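Local coordinates for glycine betaine/carnitine/choline ABC transporter%2C ATP-binding protein%2C putative (Staphylococcus aureus, PDB 5IIP) that forms the ATP-binding subunit of the osmolyte uptake system OpuC, which c-di-AMP inhibits, the second messenger probably acting on its paired CBS domains, at residues D[95-98]-D[99-102]; D[114-117]-D[118-122]. All blocks are in the same frame, centred on the assembly; numbering follows the deposited sequence.

Contact 1: D[95-98]-D[99-102]; sequences SLRD and TMQQ
Thr99 folds back on Ser95 and Leu96 where the chain makes one short helical turn, holding on through its backbone N and its hydroxyl. Its N donates to Leu96 O at 3.2 Å, lying well above the plane of that carbonyl instead of on a lone pair, and makes a second, weak bond to Ser95 O. The side chain follows the same direction: with OG1 beside the backbone N (chi1 -50°), the hydroxyl faces Ser95 O. The modelled 2.4 Å between Thr99 OG1 and Ser95 O is too short to be trusted as a length.

Met100 is the second main partner. Its N gives a hydrogen bond of 3.1 Å to Leu96 O, nearly head-on to the carbonyl, so two amides share that one oxygen from different directions. The side chain then turns back along Arg97. Its CG lies between the backbone N and the carbonyl carbon (chi1 71°), which brings CG to 3.4 Å from Arg97 O, and the extended remainder of the chain carries CE to within 4.1 Å of Arg97 CB. The terminal methyl CE thus lies against the base of Arg97, whose guanidinium end continues away at the exposed side. Inward, Leu96 and Met100 both rest on Val70 of strand 67-71, while Asp98 packs against Gln108 of the second subunit.

At the N-terminal end of the turn, Ser95 OG accepts a weak bond from Asp98 N at 3.3 Å, and donates weakly to Asp98 OD2. This is a serine N-cap on a single-turn helix, the short lead-in that runs on through a loop to strand 107-108 of the second CBS motif.

Contact 2: D[114-117]-D[118-122]; sequences QDSV and RTILK
Two backbone hydrogen bonds tie Ser116 to Ile120 and Val117 to Leu121, both of the i to i+4 kind expected inside an alpha-helix. Ile120 N reaches Ser116 O at 3.1 Å, in the plane of the carbonyl, and Leu121 N reaches Val117 O at 2.9 Å with an N-H...O angle of 165°. The second donor is tilted from its carbonyl plane by 21°, a modest departure that leaves the bond short and nearly straight.

Apolar contacts follow the same spacing. Val117 and Leu121 lie side by side and point the same way, Val117 CG2 meeting Leu121 CD1 at 3.8 Å. With Val117 CG1 between the backbone N and the carbonyl carbon (chi1 62°), CG2 stands anti to the N and is turned along the helix toward Leu121. Both residues press on Val146 of helix 143-153, and Leu121 also reaches Val147. Helix 114-122 is the crossover of a beta-alpha-beta unit, linking the parallel strands 107-108 and 127-131, as in a CBS motif, and the Val117-Leu121 pair makes up part of the side that faces helix 143-153. One step round, Ile120 leans back over Ser116: its CG1 sits 3.2 Å from Ser116 O and its CD1 lies 3.8 Å from Ser116 OG. That hydroxyl is itself hydrogen-bonded to Leu113 O, and Tyr105 packs against Ser116, Thr119 and Ile120.

Two waters bridge residues 114-115 to 118-119. One molecule links Gln114 O to Arg118 N, accepting from the amide at 3.3 Å; its approach to the carbonyl is modelled implausibly close. A second joins Asp115 O, to which it donates at 3.1 Å, with Thr119 OG1 at 3.2 Å.

Both contacts are local, between residues a few places apart in the second CBS motif, and both are partly buried, but they lie on opposite sides of the chain's centre, with their own centres about 27 Å apart and nearest atoms about 16 Å apart. Contact 1 is a brief capped turn whose inner face meets strand 67-71, while Asp98, Gln101 and Gln102 reach the second subunit. Contact 2 belongs to a full helix resting on helix 143-153, with Lys122 at its end packing on Gln88 of the second subunit. The first relies on a carbonyl shared by two amides, a serine cap and one folded-back methionine; the second on regular helical bonds, branched aliphatic contacts and bridging water.

Contact 1: D[95-98]-D[99-102]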
loop_
_atom_site.group_PDB
_atom_site.type_symbol
_atom_site.label_atom_id
_atom_site.label_comp_id
_atom_site.label_asym_id
_atom_site.label_seq_id
_atom_site.Cartn_x
_atom_site.Cartn_y
_atom_site.Cartn_z
ATOM N N SER D 95 -8.426 -16.985 -0.201
ATOM C CA SER D 95 -8.207 -16.982 1.231
ATOM C C SER D 95 -7.961 -15.589 1.765
ATOM O O SER D 95 -7.767 -14.678 1.026
ATOM C CB SER D 95 -7.042 -17.864 1.599
ATOM O OG SER D 95 -5.859 -17.394 1.039
ATOM N N LEU D 96 -7.990 -15.448 3.062
ATOM C CA LEU D 96 -7.763 -14.173 3.672
ATOM C C LEU D 96 -6.356 -13.668 3.455
ATOM O O LEU D 96 -6.148 -12.543 3.121
ATOM C CB LEU D 96 -8.062 -14.262 5.155
ATOM C CG LEU D 96 -7.928 -13.063 6.057
ATOM C CD1 LEU D 96 -8.913 -13.110 7.181
ATOM C CD2 LEU D 96 -6.549 -12.981 6.617
ATOM N N ARG D 97 -5.384 -14.521 3.661
ATOM C CA ARG D 97 -4.007 -14.151 3.492
ATOM C C ARG D 97 -3.688 -13.795 2.062
ATOM O O ARG D 97 -2.893 -12.928 1.815
ATOM C CB ARG D 97 -3.080 -15.231 4.032
ATOM C CG ARG D 97 -3.245 -15.483 5.527
ATOM C CD ARG D 97 -2.272 -16.518 6.088
ATOM N NE ARG D 97 -0.968 -15.927 6.217
ATOM C CZ ARG D 97 -0.345 -15.754 7.352
ATOM N NH1 ARG D 97 -0.874 -16.180 8.468
ATOM N NH2 ARG D 97 0.827 -15.179 7.348
ATOM N N ASP D 98 -4.289 -14.476 1.115
ATOM C CA ASP D 98 -4.013 -14.201 -0.275
ATOM C C ASP D 98 -4.691 -12.949 -0.775
ATOM O O ASP D 98 -4.371 -12.459 -1.832
ATOM C CB ASP D 98 -4.350 -15.399 -1.171
ATOM C CG ASP D 98 -3.227 -16.399 -1.259
ATOM O OD1 ASP D 98 -2.070 -16.032 -1.467
ATOM O OD2 ASP D 98 -3.499 -17.586 -1.129
ATOM N N THR D 99 -5.647 -12.459 -0.014
ATOM C CA THR D 99 -6.396 -11.297 -0.378
ATOM C C THR D 99 -5.940 -10.027 0.242
ATOM O O THR D 99 -6.153 -8.965 -0.289
ATOM C CB THR D 99 -7.818 -11.482 0.077
ATOM O OG1 THR D 99 -8.255 -12.740 -0.365
ATOM C CG2 THR D 99 -8.711 -10.441 -0.469
ATOM N N MET D 100 -5.333 -10.145 1.387
ATOM C CA MET D 100 -4.881 -8.987 2.087
ATOM C C MET D 100 -3.754 -8.269 1.373
ATOM O O MET D 100 -3.020 -8.832 0.582
ATOM C CB MET D 100 -4.503 -9.336 3.513
ATOM C CG MET D 100 -3.246 -10.144 3.674
ATOM S SD MET D 100 -2.819 -10.507 5.345
ATOM C CE MET D 100 -1.518 -11.601 5.056
ATOM N N GLN D 101 -3.668 -6.990 1.661
ATOM C CA GLN D 101 -2.680 -6.142 1.080
ATOM C C GLN D 101 -1.598 -5.956 2.109
ATOM O O GLN D 101 -1.842 -5.559 3.195
ATOM C CB GLN D 101 -3.325 -4.828 0.652
ATOM C CG GLN D 101 -4.313 -4.934 -0.493
ATOM C CD GLN D 101 -3.676 -5.036 -1.865
ATOM O OE1 GLN D 101 -2.479 -4.963 -2.011
ATOM N NE2 GLN D 101 -4.484 -5.202 -2.864
ATOM N N GLN D 102 -0.391 -6.294 1.740
ATOM C CA GLN D 102 0.718 -6.243 2.633
ATOM C C GLN D 102 1.615 -5.059 2.522
ATOM O O GLN D 102 2.581 -5.010 3.205
ATOM C CB GLN D 102 1.530 -7.501 2.493
ATOM C CG GLN D 102 0.704 -8.759 2.562
ATOM C CD GLN D 102 1.477 -10.034 2.459
ATOM O OE1 GLN D 102 1.096 -10.926 1.762
ATOM N NE2 GLN D 102 2.543 -10.127 3.168
#

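Contact 2: D[114-117]-D[118-122]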
loop_
_atom_site.group_PDB
_atom_site.type_symbol
_atom_site.label_atom_id
_atom_site.label_comp_id
_atom_site.label_asym_id
_atom_site.label_seq_id
_atom_site.Cartn_x
_atom_site.Cartn_y
_atom_site.Cartn_z
ATOM N N GLN D 114 4.101 15.678 13.591
ATOM C CA GLN D 114 4.420 16.632 12.573
ATOM C C GLN D 114 5.397 16.095 11.566
ATOM O O GLN D 114 5.446 16.591 10.469
ATOM C CB GLN D 114 4.853 17.960 13.172
ATOM C CG GLN D 114 4.045 19.151 12.658
ATOM C CD GLN D 114 2.937 19.609 13.593
ATOM O OE1 GLN D 114 3.204 20.167 14.635
ATOM N NE2 GLN D 114 1.693 19.406 13.199
ATOM N N ASP D 115 6.152 15.068 11.895
ATOM C CA ASP D 115 7.087 14.522 10.927
ATOM C C ASP D 115 6.372 13.642 9.927
ATOM O O ASP D 115 6.955 13.220 8.968
ATOM C CB ASP D 115 8.258 13.796 11.594
ATOM C CG ASP D 115 9.474 13.637 10.677
ATOM O OD1 ASP D 115 10.305 14.552 10.610
ATOM O OD2 ASP D 115 9.624 12.590 10.031
ATOM N N SER D 116 5.106 13.359 10.160
ATOM C CA SER D 116 4.351 12.544 9.228
ATOM C C SER D 116 3.102 13.195 8.676
ATOM O O SER D 116 2.541 12.712 7.749
ATOM C CB SER D 116 3.952 11.238 9.878
ATOM O OG SER D 116 2.926 11.431 10.795
ATOM N N VAL D 117 2.673 14.291 9.253
ATOM C CA VAL D 117 1.454 14.948 8.841
ATOM C C VAL D 117 1.402 15.433 7.402
ATOM O O VAL D 117 0.390 15.306 6.777
ATOM C CB VAL D 117 1.120 16.105 9.763
ATOM C CG1 VAL D 117 2.198 17.127 9.710
ATOM C CG2 VAL D 117 -0.199 16.716 9.386
ATOM N N ARG D 118 2.486 15.976 6.890
ATOM C CA ARG D 118 2.528 16.437 5.535
ATOM C C ARG D 118 2.322 15.307 4.546
ATOM O O ARG D 118 1.656 15.470 3.551
ATOM C CB ARG D 118 3.826 17.155 5.256
ATOM C CG ARG D 118 3.915 18.554 5.818
ATOM C CD ARG D 118 5.063 19.308 5.203
ATOM N NE ARG D 118 6.344 18.785 5.604
ATOM C CZ ARG D 118 7.313 19.514 6.109
ATOM N NH1 ARG D 118 7.149 20.804 6.250
ATOM N NH2 ARG D 118 8.447 18.956 6.452
ATOM N N THR D 119 2.916 14.166 4.815
ATOM C CA THR D 119 2.780 13.002 3.979
ATOM C C THR D 119 1.374 12.520 4.011
ATOM O O THR D 119 0.852 12.132 3.019
ATOM C CB THR D 119 3.702 11.873 4.446
ATOM O OG1 THR D 119 5.044 12.229 4.178
ATOM C CG2 THR D 119 3.449 10.588 3.738
ATOM N N ILE D 120 0.774 12.521 5.179
ATOM C CA ILE D 120 -0.580 12.066 5.329
ATOM C C ILE D 120 -1.548 12.926 4.595
ATOM O O ILE D 120 -2.428 12.428 3.991
ATOM C CB ILE D 120 -0.975 12.027 6.801
ATOM C CG1 ILE D 120 -0.148 10.993 7.488
ATOM C CG2 ILE D 120 -2.444 11.744 7.009
ATOM C CD1 ILE D 120 -0.396 10.934 8.950
ATOM N N LEU D 121 -1.417 14.228 4.728
ATOM C CA LEU D 121 -2.296 15.170 4.067
ATOM C C LEU D 121 -2.116 15.173 2.576
ATOM O O LEU D 121 -3.035 15.326 1.842
ATOM C CB LEU D 121 -2.112 16.571 4.620
ATOM C CG LEU D 121 -2.532 16.822 6.043
ATOM C CD1 LEU D 121 -2.164 18.187 6.527
ATOM C CD2 LEU D 121 -3.981 16.586 6.224
ATOM N N LYS D 122 -0.884 15.083 2.143
ATOM C CA LYS D 122 -0.552 15.085 0.737
ATOM C C LYS D 122 -0.969 13.857 -0.038
ATOM O O LYS D 122 -1.341 13.937 -1.175
ATOM C CB LYS D 122 0.917 15.347 0.544
ATOM C CG LYS D 122 1.322 16.798 0.597
ATOM C CD LYS D 122 2.761 16.940 0.157
ATOM C CE LYS D 122 3.382 18.197 0.641
ATOM N NZ LYS D 122 4.817 17.938 0.711
HETATM O O HOH W 1 5.484 16.480 8.052
HETATM O O HOH W 2 6.100 14.392 6.276
#